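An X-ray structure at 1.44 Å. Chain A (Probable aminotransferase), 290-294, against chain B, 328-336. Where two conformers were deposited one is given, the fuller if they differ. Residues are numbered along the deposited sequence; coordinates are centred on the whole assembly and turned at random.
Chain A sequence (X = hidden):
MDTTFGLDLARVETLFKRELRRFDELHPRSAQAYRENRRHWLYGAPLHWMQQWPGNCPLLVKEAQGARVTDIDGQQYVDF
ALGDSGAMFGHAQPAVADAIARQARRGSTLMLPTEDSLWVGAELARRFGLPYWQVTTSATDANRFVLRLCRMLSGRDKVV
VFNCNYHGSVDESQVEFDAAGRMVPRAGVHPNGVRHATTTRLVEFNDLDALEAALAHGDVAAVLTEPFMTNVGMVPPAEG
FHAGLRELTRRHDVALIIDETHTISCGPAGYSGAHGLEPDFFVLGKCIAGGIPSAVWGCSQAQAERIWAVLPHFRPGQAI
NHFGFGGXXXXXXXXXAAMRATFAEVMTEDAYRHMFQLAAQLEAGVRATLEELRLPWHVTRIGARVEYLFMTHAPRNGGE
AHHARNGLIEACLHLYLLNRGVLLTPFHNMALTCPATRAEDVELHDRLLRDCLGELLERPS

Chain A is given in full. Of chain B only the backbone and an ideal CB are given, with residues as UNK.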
ATOM      1  N   GLY A 290      -8.060 -11.001   4.890  1.00  9.64           N
ATOM      2  CA  GLY A 290      -8.610 -11.871   3.878  1.00 11.87           C
ATOM      3  C   GLY A 290      -8.106 -11.672   2.482  1.00 12.11           C
ATOM      4  O   GLY A 290      -8.833 -12.007   1.544  1.00 13.18           O
ATOM      5  N   GLY A 291      -6.889 -11.131   2.351  1.00 12.05           N
ATOM      6  CA  GLY A 291      -6.357 -10.848   1.038  1.00 13.64           C
ATOM      7  C   GLY A 291      -6.607  -9.444   0.529  1.00 11.35           C
ATOM      8  O   GLY A 291      -6.131  -9.082  -0.554  1.00 14.61           O
ATOM      9  N   ILE A 292      -7.321  -8.609   1.298  1.00 10.13           N
ATOM     10  CA  ILE A 292      -7.345  -7.180   1.032  1.00  9.72           C
ATOM     11  C   ILE A 292      -6.013  -6.617   1.569  1.00  9.20           C
ATOM     12  O   ILE A 292      -5.635  -6.864   2.731  1.00 10.43           O
ATOM     13  CB  ILE A 292      -8.491  -6.505   1.791  1.00  9.62           C
ATOM     14  CG1 ILE A 292      -9.836  -7.125   1.379  1.00 12.06           C
ATOM     15  CG2 ILE A 292      -8.517  -4.997   1.511  1.00 10.31           C
ATOM     16  CD1 ILE A 292     -10.896  -6.678   2.288  1.00 12.58           C
ATOM     17  N   PRO A 293      -5.284  -5.860   0.742  1.00  8.89           N
ATOM     18  CA  PRO A 293      -4.034  -5.239   1.226  1.00  8.45           C
ATOM     19  C   PRO A 293      -4.276  -4.427   2.482  1.00  8.71           C
ATOM     20  O   PRO A 293      -5.107  -3.516   2.497  1.00  9.76           O
ATOM     21  CB  PRO A 293      -3.612  -4.355   0.039  1.00  9.04           C
ATOM     22  CG  PRO A 293      -4.165  -5.091  -1.168  1.00  8.99           C
ATOM     23  CD  PRO A 293      -5.499  -5.627  -0.707  1.00  9.76           C
ATOM     24  N   SER A 294      -3.540  -4.745   3.543  0.50  8.17           N
ATOM     25  CA  SER A 294      -3.774  -4.141   4.856  0.50  8.48           C
ATOM     26  C   SER A 294      -2.620  -4.413   5.789  0.50  8.45           C
ATOM     27  O   SER A 294      -1.848  -5.373   5.591  0.50 10.10           O
ATOM     28  CB  SER A 294      -5.034  -4.701   5.520  0.50  8.90           C
ATOM     29  OG  SER A 294      -6.206  -4.703   4.736  0.50 10.26           O
TER
ATOM     30  N   UNK B 328       3.659  -7.887  -1.195  1.00  9.18           N
ATOM     31  CA  UNK B 328       3.176  -9.268  -1.100  1.00  9.35           C
ATOM     32  C   UNK B 328       1.756  -9.464  -1.641  1.00  8.41           C
ATOM     33  O   UNK B 328       1.442 -10.512  -2.211  1.00  9.55           O
ATOM     34  CB  UNK B 328       3.224  -9.724   0.360  1.00  9.35           C
ATOM     35  N   UNK B 329       0.905  -8.454  -1.432  1.00  8.57           N
ATOM     36  CA  UNK B 329      -0.487  -8.544  -1.907  1.00  9.04           C
ATOM     37  C   UNK B 329      -0.699  -7.726  -3.164  1.00  9.60           C
ATOM     38  O   UNK B 329      -1.844  -7.623  -3.652  1.00 10.85           O
ATOM     39  CB  UNK B 329      -1.457  -8.076  -0.821  1.00  9.04           C
ATOM     40  N   UNK B 330       0.378  -7.226  -3.767  1.00  9.11           N
ATOM     41  CA  UNK B 330       0.225  -6.515  -5.039  1.00 10.39           C
ATOM     42  C   UNK B 330      -0.089  -7.465  -6.192  1.00 10.01           C
ATOM     43  O   UNK B 330       0.518  -8.516  -6.331  1.00 10.58           O
ATOM     44  CB  UNK B 330       1.496  -5.724  -5.354  1.00 10.39           C
ATOM     45  N   UNK B 331      -0.993  -7.044  -7.080  1.00  9.61           N
ATOM     46  CA  UNK B 331      -1.372  -7.840  -8.214  1.00  9.99           C
ATOM     47  C   UNK B 331      -2.148  -9.083  -7.871  1.00 10.10           C
ATOM     48  O   UNK B 331      -2.049 -10.068  -8.610  1.00 11.72           O
ATOM     49  CB  UNK B 331      -0.119  -8.230  -9.001  1.00  9.99           C
ATOM     50  N   UNK B 332      -2.878  -9.094  -6.742  1.00  9.75           N
ATOM     51  CA  UNK B 332      -3.552 -10.293  -6.308  1.00  9.59           C
ATOM     52  C   UNK B 332      -4.872 -10.583  -7.003  1.00  9.60           C
ATOM     53  O   UNK B 332      -5.436  -9.717  -7.683  1.00  9.15           O
ATOM     54  CB  UNK B 332      -3.793 -10.206  -4.800  1.00  9.59           C
ATOM     55  N   UNK B 333      -5.380 -11.800  -6.813  1.00  8.90           N
ATOM     56  CA  UNK B 333      -6.595 -12.203  -7.501  1.00  9.26           C
ATOM     57  C   UNK B 333      -7.788 -11.298  -7.210  1.00  9.25           C
ATOM     58  O   UNK B 333      -8.575 -10.992  -8.097  1.00 10.46           O
ATOM     59  CB  UNK B 333      -6.944 -13.643  -7.118  1.00  9.26           C
ATOM     60  N   UNK B 334      -7.898 -10.883  -5.954  1.00  9.57           N
ATOM     61  CA  UNK B 334      -9.021 -10.025  -5.559  1.00 10.31           C
ATOM     62  C   UNK B 334      -8.961  -8.654  -6.260  1.00  9.88           C
ATOM     63  O   UNK B 334      -9.989  -8.194  -6.831  1.00 10.61           O
ATOM     64  CB  UNK B 334      -9.025  -9.836  -4.041  1.00 10.31           C
ATOM     65  N   UNK B 335      -7.765  -8.050  -6.289  1.00  9.57           N
ATOM     66  CA  UNK B 335      -7.626  -6.785  -7.017  1.00  9.50           C
ATOM     67  C   UNK B 335      -7.980  -6.949  -8.479  1.00  9.66           C
ATOM     68  O   UNK B 335      -8.665  -6.116  -9.065  1.00 10.38           O
ATOM     69  CB  UNK B 335      -6.201  -6.244  -6.887  1.00  9.50           C
ATOM     70  N   UNK B 336      -7.452  -8.028  -9.104  1.00  9.06           N
ATOM     71  CA  UNK B 336      -7.667  -8.195 -10.554  1.00  9.63           C
ATOM     72  C   UNK B 336      -9.139  -8.421 -10.902  1.00  9.89           C
ATOM     73  O   UNK B 336      -9.626  -7.946 -11.936  1.00 10.38           O
ATOM     74  CB  UNK B 336      -6.835  -9.369 -11.075  1.00  9.63           C
TER

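Position 328 lies beyond the reach of 290-294. Its ideal CB has nothing of that stretch within 5.5 Å, so this contact leaves the choice open. The residue is T328(B), and its OG1 is hydrogen-bonded elsewhere in the structure.

Position 329 points its CB toward chain A. The ideal CB is 4.0 Å from P293(A) CG and 4.8 Å from G291(A) O. The proline ring and the nearby backbone offer a mostly apolar surface, so leucine, isoleucine, valine or methionine would suit. The residue is L329(B). Its CB packs 4.1 Å from P293(A) CG. Its CD2 lies along the chain A backbone, 3.6 Å from G291(A) O and 3.9 Å from P293(A) CA.

Position 330 turns its CB away from chain A. Phi/psi of -73/140 fit the second place of a type II turn, which many residues could fill. The residue is A330(B).

Position 331 is the third place of that turn. Its phi of 69° favours glycine, though asparagine could also be accepted. The residue is G331(B).

Position 332 points toward chain A and directly precedes a helix. The ideal CB is 5.0 Å from G291(A) O, a carbonyl that can accept a hydrogen bond. Serine, threonine, aspartate or asparagine would suit a helix N-cap; a donor that also reaches the carbonyl favours asparagine. The residue is N332(B). Its ND2 donates to G291(A) O at 2.8 Å. Its OD1 accepts from the backbone N of position 335, with 2.9 Å between N332(B) OD1 and that N. One amide thus caps the helix and ties it to chain A.

Position 333 starts the helix, out of reach of 290-294. Helix formers in general fit, and this contact does not choose among them. The residue is A333(B).

Position 334 points toward chain A, its ideal CB 4.6 Å from G291(A) O. I292(A) offers apolar carbons farther out, so leucine or methionine would suit. The residue is L334(B). With chi1 t, its CD2 comes 3.9 Å from I292(A) CG1 and 4.1 Å from G291(A) O.

Position 335 points sideways. Its ideal CB has nothing of 290-294 within 5.5 Å, so a long side chain is needed to make contact; glutamine, glutamate, lysine or methionine could do so. The residue is Q335(B). Its NE2 comes 4.2 Å from P293(A) CG. Its OE1 accepts from N332(B) N at 3.0 Å and, weakly, from G331(B) N at 2.7 Å, bracing the turn.

Position 336 is out of reach of 290-294, and helix formers in general fit. The residue is L336(B).

Chain B 328-336: TLAGNALQL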
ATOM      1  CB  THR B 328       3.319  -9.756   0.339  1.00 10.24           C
ATOM      2  OG1 THR B 328       4.667  -9.541   0.792  1.00 12.56           O
ATOM      3  CG2 THR B 328       2.950 -11.255   0.444  1.00 11.49           C
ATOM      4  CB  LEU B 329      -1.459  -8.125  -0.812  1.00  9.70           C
ATOM      5  CG  LEU B 329      -1.703  -9.225   0.249  1.00 10.89           C
ATOM      6  CD1 LEU B 329      -0.552  -9.467   1.191  1.00 12.88           C
ATOM      7  CD2 LEU B 329      -2.925  -8.935   1.060  1.00 14.18           C
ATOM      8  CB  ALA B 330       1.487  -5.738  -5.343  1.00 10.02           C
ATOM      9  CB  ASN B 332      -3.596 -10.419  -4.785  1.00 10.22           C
ATOM     10  CG  ASN B 332      -4.640  -9.586  -4.086  1.00 10.23           C
ATOM     11  OD1 ASN B 332      -5.605  -9.079  -4.672  1.00 11.31           O
ATOM     12  ND2 ASN B 332      -4.481  -9.522  -2.746  1.00 11.82           N
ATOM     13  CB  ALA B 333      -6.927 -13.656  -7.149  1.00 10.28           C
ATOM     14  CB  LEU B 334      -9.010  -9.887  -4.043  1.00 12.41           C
ATOM     15  CG  LEU B 334     -10.257  -9.302  -3.434  1.00 14.37           C
ATOM     16  CD1 LEU B 334     -11.441 -10.230  -3.657  1.00 20.96           C
ATOM     17  CD2 LEU B 334     -10.035  -9.072  -1.943  1.00 14.02           C
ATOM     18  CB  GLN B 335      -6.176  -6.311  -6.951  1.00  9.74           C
ATOM     19  CG  GLN B 335      -5.646  -5.816  -5.586  1.00 10.07           C
ATOM     20  CD  GLN B 335      -4.199  -5.401  -5.732  1.00  9.90           C
ATOM     21  OE1 GLN B 335      -3.424  -6.127  -6.368  1.00 10.97           O
ATOM     22  NE2 GLN B 335      -3.838  -4.224  -5.252  1.00 10.35           N
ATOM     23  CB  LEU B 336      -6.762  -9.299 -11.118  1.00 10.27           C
ATOM     24  CG  LEU B 336      -5.370  -8.804 -11.588  1.00 10.09           C
ATOM     25  CD1 LEU B 336      -5.497  -7.974 -12.858  1.00 11.21           C
ATOM     26  CD2 LEU B 336      -4.572  -8.056 -10.521  1.00 10.70           C
TER
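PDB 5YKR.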